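Local coordinates for protein malate synthase (Haloferax volcanii, PDB 3OYZ) that catalyses the magnesium-dependent Claisen condensation of acetyl-CoA with glyoxylate and hydrolysis of the malyl-CoA formed, giving malate and CoA in the glyoxylate cycle, at residues A[17-22]-A[48-53]; A[11-16]-A[256-261]; A[54-59]-A[355-360]. One frame throughout, in Å; residues are numbered along the deposited sequence.

Interaction 1 of 3, residues A[17-22]-A[48-53]. With ACO (acetyl coenzyme *a), chain B.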
loop_
_atom_site.group_PDB
_atom_site.type_symbol
_atom_site.label_atom_id
_atom_site.label_comp_id
_atom_site.label_asym_id
_atom_site.label_seq_id
_atom_site.Cartn_x
_atom_site.Cartn_y
_atom_site.Cartn_z
ATOM N N SER A 17 16.137 26.078 -0.474
ATOM C CA SER A 17 16.417 27.414 0.094
ATOM C C SER A 17 15.504 28.488 -0.498
ATOM O O SER A 17 15.327 28.574 -1.702
ATOM C CB SER A 17 17.863 27.795 -0.215
ATOM O OG SER A 17 18.736 26.868 0.425
ATOM N N PRO A 18 14.914 29.359 0.325
ATOM C CA PRO A 18 14.086 30.414 -0.281
ATOM C C PRO A 18 14.922 31.285 -1.228
ATOM O O PRO A 18 16.107 31.496 -0.984
ATOM C CB PRO A 18 13.583 31.215 0.916
ATOM C CG PRO A 18 13.701 30.275 2.055
ATOM C CD PRO A 18 14.903 29.400 1.796
ATOM N N THR A 19 14.376 31.745 -2.349
ATOM C CA THR A 19 15.223 32.408 -3.333
ATOM C C THR A 19 15.226 33.941 -3.118
ATOM O O THR A 19 16.093 34.633 -3.647
ATOM C CB THR A 19 14.669 32.146 -4.728
ATOM O OG1 THR A 19 13.332 32.643 -4.657
ATOM C CG2 THR A 19 14.601 30.634 -4.971
ATOM N N ALA A 20 14.261 34.449 -2.369
ATOM C CA ALA A 20 14.079 35.882 -2.155
ATOM C C ALA A 20 13.262 36.153 -0.891
ATOM O O ALA A 20 12.059 35.897 -0.861
ATOM C CB ALA A 20 13.436 36.558 -3.363
ATOM N N VAL A 21 13.886 36.689 0.163
ATOM C CA VAL A 21 13.173 36.940 1.419
ATOM C C VAL A 21 13.020 38.449 1.637
ATOM O O VAL A 21 13.919 39.214 1.302
ATOM C CB VAL A 21 13.908 36.270 2.599
ATOM C CG1 VAL A 21 13.159 36.446 3.919
ATOM C CG2 VAL A 21 14.084 34.789 2.311
ATOM N N GLU A 22 11.866 38.881 2.131
ATOM C CA GLU A 22 11.613 40.313 2.286
ATOM C C GLU A 22 12.017 40.825 3.679
ATOM O O GLU A 22 12.286 40.038 4.593
ATOM C CB GLU A 22 10.164 40.663 1.932
ATOM C CG GLU A 22 9.918 42.168 1.702
ATOM C CD GLU A 22 8.679 42.471 0.851
ATOM O OE1 GLU A 22 7.574 41.937 1.128
ATOM O OE2 GLU A 22 8.827 43.257 -0.113
ATOM N N PRO A 48 17.314 25.667 -5.115
ATOM C CA PRO A 48 16.753 26.981 -4.851
ATOM C C PRO A 48 15.264 26.997 -5.159
ATOM O O PRO A 48 14.874 26.772 -6.305
ATOM C CB PRO A 48 17.431 27.851 -5.911
ATOM C CG PRO A 48 18.796 27.233 -6.130
ATOM C CD PRO A 48 18.518 25.712 -5.986
ATOM N N ASP A 49 14.457 27.370 -4.197
ATOM C CA ASP A 49 13.036 27.166 -4.269
ATOM C C ASP A 49 12.214 28.374 -4.523
ATOM O O ASP A 49 11.764 28.963 -3.559
ATOM C CB ASP A 49 12.592 26.458 -2.998
ATOM C CG ASP A 49 11.179 25.943 -3.059
ATOM O OD1 ASP A 49 10.556 26.033 -4.125
ATOM O OD2 ASP A 49 10.675 25.530 -1.992
ATOM N N ASN A 50 11.879 28.620 -5.792
ATOM C CA ASN A 50 10.967 29.670 -6.161
ATOM C C ASN A 50 9.492 29.433 -5.921
ATOM O O ASN A 50 8.678 30.302 -6.253
ATOM C CB ASN A 50 11.201 30.088 -7.615
ATOM C CG ASN A 50 11.112 31.632 -7.786
ATOM O OD1 ASN A 50 11.628 32.394 -6.950
ATOM N ND2 ASN A 50 10.467 32.077 -8.842
ATOM N N GLU A 51 9.150 28.264 -5.367
ATOM C CA GLU A 51 7.743 27.941 -5.137
ATOM C C GLU A 51 7.437 28.119 -3.666
ATOM O O GLU A 51 7.604 29.266 -3.189
ATOM C CB GLU A 51 7.387 26.520 -5.624
ATOM C CG GLU A 51 5.871 26.323 -5.688
ATOM C CD GLU A 51 5.405 25.019 -5.046
ATOM O OE1 GLU A 51 6.058 24.526 -4.125
ATOM O OE2 GLU A 51 4.328 24.497 -5.366
ATOM N N ASP A 52 7.062 27.062 -2.924
ATOM C CA ASP A 52 6.520 27.291 -1.570
ATOM C C ASP A 52 7.484 27.898 -0.528
ATOM O O ASP A 52 7.037 28.429 0.483
ATOM C CB ASP A 52 5.629 26.184 -1.002
ATOM C CG ASP A 52 4.248 26.142 -1.726
ATOM O OD1 ASP A 52 3.972 26.978 -2.625
ATOM O OD2 ASP A 52 3.332 25.372 -1.399
ATOM N N ALA A 53 8.780 27.831 -0.762
ATOM C CA ALA A 53 9.725 28.496 0.152
ATOM C C ALA A 53 9.693 30.019 0.090
ATOM O O ALA A 53 10.141 30.679 1.036
ATOM C CB ALA A 53 11.143 28.003 -0.113
HETATM N N1A ACO B . 18.663 27.653 3.132
HETATM C C2A ACO B . 19.713 28.461 3.377
HETATM N N3A ACO B . 20.018 28.836 4.632
HETATM C C4A ACO B . 19.294 28.456 5.716
HETATM C C5A ACO B . 18.137 27.566 5.476
HETATM C C6A ACO B . 17.818 27.197 4.084
HETATM N N6A ACO B . 16.717 26.419 3.905
HETATM N N7A ACO B . 17.566 27.315 6.662
HETATM C C8A ACO B . 18.277 28.000 7.590
HETATM N N9A ACO B . 19.324 28.630 7.041
HETATM C C1B ACO B . 20.308 29.444 7.826
HETATM C C2B ACO B . 19.536 30.192 8.905
HETATM O O2B ACO B . 19.037 31.410 8.353
HETATM C C3B ACO B . 20.570 30.379 9.997
HETATM O O3B ACO B . 21.360 31.462 9.496
HETATM P P3B ACO B . 22.282 32.490 10.395
HETATM O O7A ACO B . 23.650 31.896 10.095
HETATM O O8A ACO B . 21.692 32.276 11.774
HETATM O O9A ACO B . 22.030 33.884 9.868
HETATM C C4B ACO B . 21.358 29.082 9.913
HETATM O O4B ACO B . 21.261 28.645 8.550
HETATM C C5B ACO B . 20.750 27.994 10.791
HETATM O O5B ACO B . 19.331 28.132 10.700
HETATM P P1A ACO B . 18.330 27.370 11.697
HETATM O O1A ACO B . 18.378 27.840 13.115
HETATM O O2A ACO B . 18.676 25.920 11.520
HETATM O O3A ACO B . 16.817 27.573 11.214
HETATM P P2A ACO B . 16.030 28.954 11.417
HETATM O O4A ACO B . 17.108 29.900 10.998
HETATM O O5A ACO B . 15.222 28.828 12.692
HETATM O O6A ACO B . 14.857 28.990 10.290
HETATM C CBP ACO B . 13.261 28.067 8.662
HETATM C CCP ACO B . 13.908 27.940 10.046
HETATM C CDP ACO B . 12.530 29.402 8.523
HETATM C CEP ACO B . 12.217 26.963 8.561
HETATM C CAP ACO B . 14.284 28.001 7.521
HETATM O OAP ACO B . 15.099 26.881 7.840
HETATM C C9P ACO B . 13.679 27.774 6.151
HETATM O O9P ACO B . 13.054 28.683 5.594
HETATM N N8P ACO B . 13.838 26.548 5.623
HETATM C C7P ACO B . 13.294 26.265 4.301
HETATM C C6P ACO B . 11.765 26.122 4.283
HETATM C C5P ACO B . 11.434 25.566 2.910
HETATM O O5P ACO B . 12.340 25.326 2.114
HETATM N N4P ACO B . 10.144 25.320 2.685
HETATM C C3P ACO B . 9.616 24.747 1.459
HETATM C C2P ACO B . 10.030 23.283 1.290
HETATM S S1P ACO B . 8.695 22.483 2.129
HETATM C C ACO B . 7.349 22.415 1.120
HETATM O O ACO B . 7.222 23.098 0.122
HETATM C CH3 ACO B . 6.246 21.491 1.537
#

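Interaction 2 of 3, residues A[11-16]-A[256-261]. With ACO (acetyl coenzyme *a), chain B; PYR (pyruvic acid), chain C.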
loop_
_atom_site.group_PDB
_atom_site.type_symbol
_atom_site.label_atom_id
_atom_site.label_comp_id
_atom_site.label_asym_id
_atom_site.label_seq_id
_atom_site.Cartn_x
_atom_site.Cartn_y
_atom_site.Cartn_z
ATOM N N VAL A 11 20.884 9.754 -4.088
ATOM C CA VAL A 11 20.703 11.128 -3.622
ATOM C C VAL A 11 20.277 11.008 -2.165
ATOM O O VAL A 11 19.225 10.446 -1.851
ATOM C CB VAL A 11 19.707 11.996 -4.423
ATOM C CG1 VAL A 11 19.353 13.285 -3.717
ATOM C CG2 VAL A 11 20.232 12.340 -5.803
ATOM N N ARG A 12 21.119 11.486 -1.223
ATOM C CA ARG A 12 20.799 11.428 0.199
ATOM C C ARG A 12 19.996 12.616 0.631
ATOM O O ARG A 12 19.173 12.477 1.542
ATOM C CB ARG A 12 22.114 11.449 1.047
ATOM C CG ARG A 12 22.972 10.195 0.845
ATOM C CD ARG A 12 24.359 10.390 1.513
ATOM N NE ARG A 12 25.082 11.377 0.716
ATOM C CZ ARG A 12 26.279 11.861 1.070
ATOM N NH1 ARG A 12 26.845 11.456 2.206
ATOM N NH2 ARG A 12 26.919 12.671 0.238
ATOM N N THR A 13 20.232 13.801 0.045
ATOM C CA THR A 13 19.744 15.018 0.685
ATOM C C THR A 13 19.301 15.866 -0.481
ATOM O O THR A 13 20.010 15.904 -1.479
ATOM C CB THR A 13 20.951 15.774 1.402
ATOM O OG1 THR A 13 22.138 15.436 0.687
ATOM C CG2 THR A 13 21.218 15.133 2.731
ATOM N N PHE A 14 18.155 16.514 -0.327
ATOM C CA PHE A 14 17.489 17.345 -1.315
ATOM C C PHE A 14 17.181 18.543 -0.462
ATOM O O PHE A 14 16.228 18.525 0.335
ATOM C CB PHE A 14 16.191 16.574 -1.757
ATOM C CG PHE A 14 15.308 17.291 -2.741
ATOM C CD1 PHE A 14 15.427 17.084 -4.111
ATOM C CD2 PHE A 14 14.239 18.029 -2.279
ATOM C CE1 PHE A 14 14.594 17.737 -5.013
ATOM C CE2 PHE A 14 13.373 18.634 -3.153
ATOM C CZ PHE A 14 13.518 18.491 -4.528
ATOM N N PHE A 15 17.955 19.627 -0.602
ATOM C CA PHE A 15 17.792 20.763 0.349
ATOM C C PHE A 15 17.172 21.984 -0.276
ATOM O O PHE A 15 17.757 22.454 -1.233
ATOM C CB PHE A 15 19.247 21.202 0.686
ATOM C CG PHE A 15 19.391 22.366 1.655
ATOM C CD1 PHE A 15 18.523 22.550 2.717
ATOM C CD2 PHE A 15 20.536 23.191 1.575
ATOM C CE1 PHE A 15 18.669 23.650 3.626
ATOM C CE2 PHE A 15 20.731 24.273 2.485
ATOM C CZ PHE A 15 19.805 24.476 3.532
ATOM N N THR A 16 16.038 22.505 0.170
ATOM C CA THR A 16 15.516 23.694 -0.474
ATOM C C THR A 16 15.928 24.992 0.277
ATOM O O THR A 16 15.892 25.014 1.513
ATOM C CB THR A 16 14.002 23.687 -0.438
ATOM O OG1 THR A 16 13.653 23.176 0.846
ATOM C CG2 THR A 16 13.430 22.666 -1.567
ATOM N N ILE A 256 16.173 12.110 1.347
ATOM C CA ILE A 256 15.127 12.785 2.100
ATOM C C ILE A 256 15.252 14.268 1.886
ATOM O O ILE A 256 16.339 14.733 1.618
ATOM C CB ILE A 256 15.046 12.404 3.625
ATOM C CG1 ILE A 256 13.791 12.994 4.296
ATOM C CG2 ILE A 256 16.400 12.845 4.339
ATOM C CD1 ILE A 256 13.413 12.357 5.653
ATOM N N TRP A 257 14.151 15.006 1.981
ATOM C CA TRP A 257 14.197 16.460 1.856
ATOM C C TRP A 257 14.874 16.997 3.158
ATOM O O TRP A 257 14.694 16.413 4.223
ATOM C CB TRP A 257 12.771 16.963 1.850
ATOM C CG TRP A 257 12.469 18.297 1.260
ATOM C CD1 TRP A 257 12.895 19.553 1.715
ATOM C CD2 TRP A 257 11.570 18.538 0.170
ATOM N NE1 TRP A 257 12.373 20.525 0.884
ATOM C CE2 TRP A 257 11.546 19.935 -0.050
ATOM C CE3 TRP A 257 10.823 17.692 -0.691
ATOM C CZ2 TRP A 257 10.782 20.508 -1.072
ATOM C CZ3 TRP A 257 10.100 18.245 -1.717
ATOM C CH2 TRP A 257 10.054 19.658 -1.900
ATOM N N SER A 258 15.658 18.064 3.030
ATOM C CA SER A 258 16.279 18.752 4.178
ATOM C C SER A 258 15.814 20.181 4.222
ATOM O O SER A 258 15.730 20.797 3.169
ATOM C CB SER A 258 17.794 18.706 4.014
ATOM O OG SER A 258 18.125 17.419 4.429
ATOM N N LEU A 259 15.405 20.700 5.382
ATOM C CA LEU A 259 14.832 22.055 5.403
ATOM C C LEU A 259 15.885 23.033 5.976
ATOM O O LEU A 259 15.747 24.258 5.883
ATOM C CB LEU A 259 13.541 22.117 6.240
ATOM C CG LEU A 259 12.420 21.265 5.611
ATOM C CD1 LEU A 259 11.247 21.237 6.526
ATOM C CD2 LEU A 259 12.105 21.971 4.285
ATOM N N THR A 260 16.877 22.479 6.665
ATOM C CA THR A 260 17.854 23.333 7.365
ATOM C C THR A 260 19.265 22.813 7.172
ATOM O O THR A 260 19.480 21.623 6.899
ATOM C CB THR A 260 17.580 23.390 8.900
ATOM O OG1 THR A 260 17.848 22.114 9.496
ATOM C CG2 THR A 260 16.161 23.804 9.249
ATOM N N PRO A 261 20.285 23.664 7.477
ATOM C CA PRO A 261 21.624 23.088 7.280
ATOM C C PRO A 261 21.876 21.928 8.238
ATOM O O PRO A 261 22.606 20.988 7.921
ATOM C CB PRO A 261 22.566 24.296 7.533
ATOM C CG PRO A 261 21.717 25.464 7.021
ATOM C CD PRO A 261 20.303 25.146 7.554
HETATM N N1A ACO B . 18.663 27.653 3.132
HETATM C C2A ACO B . 19.713 28.461 3.377
HETATM N N3A ACO B . 20.018 28.836 4.632
HETATM C C4A ACO B . 19.294 28.456 5.716
HETATM C C5A ACO B . 18.137 27.566 5.476
HETATM C C6A ACO B . 17.818 27.197 4.084
HETATM N N6A ACO B . 16.717 26.419 3.905
HETATM N N7A ACO B . 17.566 27.315 6.662
HETATM C C8A ACO B . 18.277 28.000 7.590
HETATM N N9A ACO B . 19.324 28.630 7.041
HETATM C C1B ACO B . 20.308 29.444 7.826
HETATM C C2B ACO B . 19.536 30.192 8.905
HETATM O O2B ACO B . 19.037 31.410 8.353
HETATM C C3B ACO B . 20.570 30.379 9.997
HETATM O O3B ACO B . 21.360 31.462 9.496
HETATM P P3B ACO B . 22.282 32.490 10.395
HETATM O O7A ACO B . 23.650 31.896 10.095
HETATM O O8A ACO B . 21.692 32.276 11.774
HETATM O O9A ACO B . 22.030 33.884 9.868
HETATM C C4B ACO B . 21.358 29.082 9.913
HETATM O O4B ACO B . 21.261 28.645 8.550
HETATM C C5B ACO B . 20.750 27.994 10.791
HETATM O O5B ACO B . 19.331 28.132 10.700
HETATM P P1A ACO B . 18.330 27.370 11.697
HETATM O O1A ACO B . 18.378 27.840 13.115
HETATM O O2A ACO B . 18.676 25.920 11.520
HETATM O O3A ACO B . 16.817 27.573 11.214
HETATM P P2A ACO B . 16.030 28.954 11.417
HETATM O O4A ACO B . 17.108 29.900 10.998
HETATM O O5A ACO B . 15.222 28.828 12.692
HETATM O O6A ACO B . 14.857 28.990 10.290
HETATM C CBP ACO B . 13.261 28.067 8.662
HETATM C CCP ACO B . 13.908 27.940 10.046
HETATM C CDP ACO B . 12.530 29.402 8.523
HETATM C CEP ACO B . 12.217 26.963 8.561
HETATM C CAP ACO B . 14.284 28.001 7.521
HETATM O OAP ACO B . 15.099 26.881 7.840
HETATM C C9P ACO B . 13.679 27.774 6.151
HETATM O O9P ACO B . 13.054 28.683 5.594
HETATM N N8P ACO B . 13.838 26.548 5.623
HETATM C C7P ACO B . 13.294 26.265 4.301
HETATM C C6P ACO B . 11.765 26.122 4.283
HETATM C C5P ACO B . 11.434 25.566 2.910
HETATM O O5P ACO B . 12.340 25.326 2.114
HETATM N N4P ACO B . 10.144 25.320 2.685
HETATM C C3P ACO B . 9.616 24.747 1.459
HETATM C C2P ACO B . 10.030 23.283 1.290
HETATM S S1P ACO B . 8.695 22.483 2.129
HETATM C C ACO B . 7.349 22.415 1.120
HETATM O O ACO B . 7.222 23.098 0.122
HETATM C CH3 ACO B . 6.246 21.491 1.537
HETATM C C PYR C . 5.037 19.576 0.084
HETATM O O PYR C . 3.935 19.963 -0.434
HETATM O OXT PYR C . 5.104 18.669 0.992
HETATM C CA PYR C . 6.206 20.083 -0.483
HETATM O O3 PYR C . 6.141 20.904 -1.493
HETATM C CB PYR C . 7.530 19.625 0.006
#

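Interaction 3 of 3, residues A[54-59]-A[355-360]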
loop_
_atom_site.group_PDB
_atom_site.type_symbol
_atom_site.label_atom_id
_atom_site.label_comp_id
_atom_site.label_asym_id
_atom_site.label_seq_id
_atom_site.Cartn_x
_atom_site.Cartn_y
_atom_site.Cartn_z
ATOM N N THR A 54 9.108 30.550 -0.984
ATOM C CA THR A 54 9.180 31.951 -1.395
ATOM C C THR A 54 7.779 32.546 -1.463
ATOM O O THR A 54 6.847 31.986 -2.059
ATOM C CB THR A 54 9.927 32.105 -2.716
ATOM O OG1 THR A 54 11.189 31.453 -2.558
ATOM C CG2 THR A 54 10.157 33.557 -3.061
ATOM N N ALA A 55 7.607 33.700 -0.817
ATOM C CA ALA A 55 6.333 34.401 -0.890
ATOM C C ALA A 55 6.024 34.715 -2.343
ATOM O O ALA A 55 6.936 35.012 -3.109
ATOM C CB ALA A 55 6.365 35.670 -0.017
ATOM N N PRO A 56 4.751 34.641 -2.742
ATOM C CA PRO A 56 4.384 34.940 -4.148
ATOM C C PRO A 56 4.855 36.304 -4.738
ATOM O O PRO A 56 5.444 36.355 -5.830
ATOM C CB PRO A 56 2.856 34.833 -4.157
ATOM C CG PRO A 56 2.508 33.990 -2.943
ATOM C CD PRO A 56 3.632 34.152 -1.912
ATOM N N SER A 57 4.665 37.388 -3.978
ATOM C CA SER A 57 5.035 38.777 -4.371
ATOM C C SER A 57 6.543 38.880 -4.549
ATOM O O SER A 57 7.063 39.782 -5.225
ATOM C CB SER A 57 4.586 39.747 -3.279
ATOM O OG SER A 57 5.195 39.383 -2.042
ATOM N N MET A 58 7.242 37.861 -4.042
ATOM C CA MET A 58 8.694 37.799 -4.108
ATOM C C MET A 58 9.334 36.921 -5.179
ATOM O O MET A 58 10.567 36.835 -5.248
ATOM C CB MET A 58 9.293 37.426 -2.751
ATOM C CG MET A 58 9.021 38.408 -1.612
ATOM S SD MET A 58 10.096 39.873 -1.794
ATOM C CE MET A 58 9.570 40.706 -3.308
ATOM N N ARG A 59 8.528 36.289 -6.035
ATOM C CA ARG A 59 9.035 35.202 -6.883
ATOM C C ARG A 59 9.676 35.713 -8.144
ATOM O O ARG A 59 10.581 35.088 -8.691
ATOM C CB ARG A 59 7.894 34.233 -7.271
ATOM C CG ARG A 59 7.573 33.297 -6.092
ATOM C CD ARG A 59 6.275 32.457 -6.389
ATOM N NE ARG A 59 6.094 31.560 -5.251
ATOM C CZ ARG A 59 4.960 31.014 -4.855
ATOM N NH1 ARG A 59 3.879 31.177 -5.582
ATOM N NH2 ARG A 59 4.948 30.241 -3.775
ATOM N N ALA A 355 -0.501 36.362 7.638
ATOM C CA ALA A 355 0.245 37.591 7.939
ATOM C C ALA A 355 1.750 37.513 7.606
ATOM O O ALA A 355 2.291 38.422 6.963
ATOM C CB ALA A 355 0.013 38.003 9.403
ATOM N N ALA A 356 2.435 36.444 8.017
ATOM C CA ALA A 356 3.850 36.251 7.670
ATOM C C ALA A 356 4.116 36.246 6.157
ATOM O O ALA A 356 5.032 36.929 5.672
ATOM C CB ALA A 356 4.424 34.997 8.349
ATOM N N LYS A 357 3.303 35.487 5.416
ATOM C CA LYS A 357 3.401 35.388 3.948
ATOM C C LYS A 357 3.148 36.750 3.288
ATOM O O LYS A 357 3.901 37.163 2.404
ATOM C CB LYS A 357 2.459 34.293 3.395
ATOM C CG LYS A 357 2.251 34.267 1.878
ATOM C CD LYS A 357 1.156 33.302 1.455
ATOM C CE LYS A 357 -0.214 33.963 1.265
ATOM N NZ LYS A 357 -1.177 33.021 0.607
ATOM N N GLU A 358 2.092 37.435 3.726
ATOM C CA GLU A 358 1.746 38.758 3.216
ATOM C C GLU A 358 2.868 39.783 3.434
ATOM O O GLU A 358 3.129 40.611 2.556
ATOM C CB GLU A 358 0.402 39.226 3.776
ATOM C CG GLU A 358 -0.790 38.619 3.022
ATOM C CD GLU A 358 -2.147 39.099 3.525
ATOM O OE1 GLU A 358 -2.312 40.327 3.690
ATOM O OE2 GLU A 358 -3.041 38.246 3.748
ATOM N N ALA A 359 3.575 39.667 4.558
ATOM C CA ALA A 359 4.819 40.405 4.795
ATOM C C ALA A 359 6.086 39.978 4.026
ATOM O O ALA A 359 7.168 40.455 4.365
ATOM C CB ALA A 359 5.109 40.439 6.296
ATOM N N GLY A 360 6.007 39.095 3.024
ATOM C CA GLY A 360 7.177 38.670 2.239
ATOM C C GLY A 360 7.968 37.475 2.748
ATOM O O GLY A 360 9.086 37.215 2.295
HETATM O O HOH W 1 9.976 34.865 0.521
#

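Interaction 1 of 3, residues A[17-22]-A[48-53]
Thr19 and Asn50 meet at about a right angle, hydroxyl to amide: Thr19 OG1, set between the backbone N and the carbonyl carbon (chi1 57°), donates to Asn50 OD1 at 2.9 Å, lying in the plane of that carbonyl. The methyl CG2 of Thr19, anti to the carbonyl carbon, lies against the neighbouring backbone, 3.3 Å from Asp49 C. The strands themselves run parallel here, joined by an almost straight bond from Asp49 N to Ser17 O (2.9 Å, 171° at the hydrogen). Ser17 turns its side chain to the same side of the sheet as Pro48, and its OG donates to the adenine N1A of acetyl-CoA at 2.8 Å. Further on, the Pro18 ring lies against Ala53, CG to CB 4.1 Å.

Asp49 ties its own loop together and pairs with Arg84. Its CG is anti to the backbone N, and both oxygens take backbone N-H groups from above the carboxylate plane: OD1 from Glu51 N (2.9 Å), closing an Asx turn, and OD2 from Ala53 N (3.2 Å). OD2 also makes a salt bridge to Arg84, which binds glyoxylate. An alanine here would probably leave the N-H groups of Glu51 and Ala53 without these acceptors, setting the turn free to shift, and would take one carboxylate from Arg84.

Helix 29-36 links the two strands in a parallel beta-alpha-beta crossover, and the turn beyond strand 45-49 carries Asp52, a magnesium-binding residue, at the C-terminal strand ends where TIM barrels place their active sites.

Interaction 2 of 3, residues A[11-16]-A[256-261]
Thr16 OG1 is gripped from two sides: it accepts from Trp257 NE1 at 2.9 Å and donates to the pantetheine carbonyl O5P of acetyl-CoA at 2.8 Å. Thr16 and the indole cross at about a right angle, and CG2 packs beside NE1 and CZ2. One face of the Trp257 ring receives the edge of Phe14, an edge-to-face pair with planes at 65° and Phe14 CE2 to Trp257 CZ3 at 3.6 Å. On the opposite face sits the methyl carbon CB of pyruvate, 3.2 Å from CH2, so the indole is held between a core phenyl and the substrate analogue.

On the other side of the sheet, Phe15, its CG anti to the backbone N, brings the edge of its ring to Ser258 O, CD1 being 3.3 Å away, while CZ approaches adenine N1A at 3.4 Å. Backbone hydrogen bonds join the parallel strands, the shortest from Ser258 N to Phe14 O (2.8 Å). Past the strand end, Leu259 O takes the pantetheine amide N8P at 3.0 Å and also adenine N6A, which donates to Thr16 O as well.

These strands are first and last of the barrel's eight in sequence, so their pairing closes it. The relay from indole N-H through the threonine hydroxyl to O5P ties the cofactor's arm to the same tryptophan that bears on pyruvate, consistent with fixing thioester and acceptor relative to one another.

Interaction 3 of 3, residues A[54-59]-A[355-360]
A Schellman motif ends helix 343-358, and its glycine, Gly360, rests against Ala55 in the loop that follows barrel strand 45-49. Gly360 N bonds back to Lys357 O at 2.9 Å and Arg361 N reaches Ala356 O, the paired bonds that define this helix ending. Gly360 has a positive phi of 89°; a CB there would be jammed against the carbonyl oxygen of the residue before, so the missing side chain suits the turn. The methyl of Ala55 points into the end of the helix, its CB 3.7 Å from Gly360 C and 3.8 Å from Lys357 O.

Three side chains extend the contact where it is more exposed. Pro56 and Lys357 cross at about a right angle, the ring carbon CD of Pro56 touching CG of Lys357 at 4.0 Å. This CG lies anti to the backbone N (chi1 168°); the chain bends farther out at chi3, and NZ makes a salt bridge to Glu389. Met58 approaches with its CG, 4.1 Å from Gly360 O.

No direct hydrogen bond joins the segments. One water does it instead, accepting from Ala55 N at 3.0 Å and donating to Gly360 O at 3.1 Å. The loop keeps its own shape through a bond from Met58 N to Ala55 O (3.0 Å), part of the short 3-10 turn 56-58 before helix 59-73.

What results is a glycine-terminated helix end docked on a beta-alpha loop of a TIM barrel, with a Schellman turn facing the 3-10 turn.

Interactions 1 and 2 share strand 13-18, which lies between strands 45-49 and 255-258 in the parallel barrel sheet. Their centres are 14 Å apart, they touch where Asp49 OD2 meets Thr16 CG2, and both contact acetyl-CoA. Along the chain, interaction 1 is nested inside the loop closed by interaction 2. Interaction 3 opens directly after interaction 1, centre 10 Å away, and the two meet through Asp49 O and Thr54 OG1; interaction 2 lies 22 Å from it, centre to centre. The contacts thus run from the barrel's closing seam through the cofactor pocket to the end of helix 343-358, linking that late helix to the magnesium-binding loop.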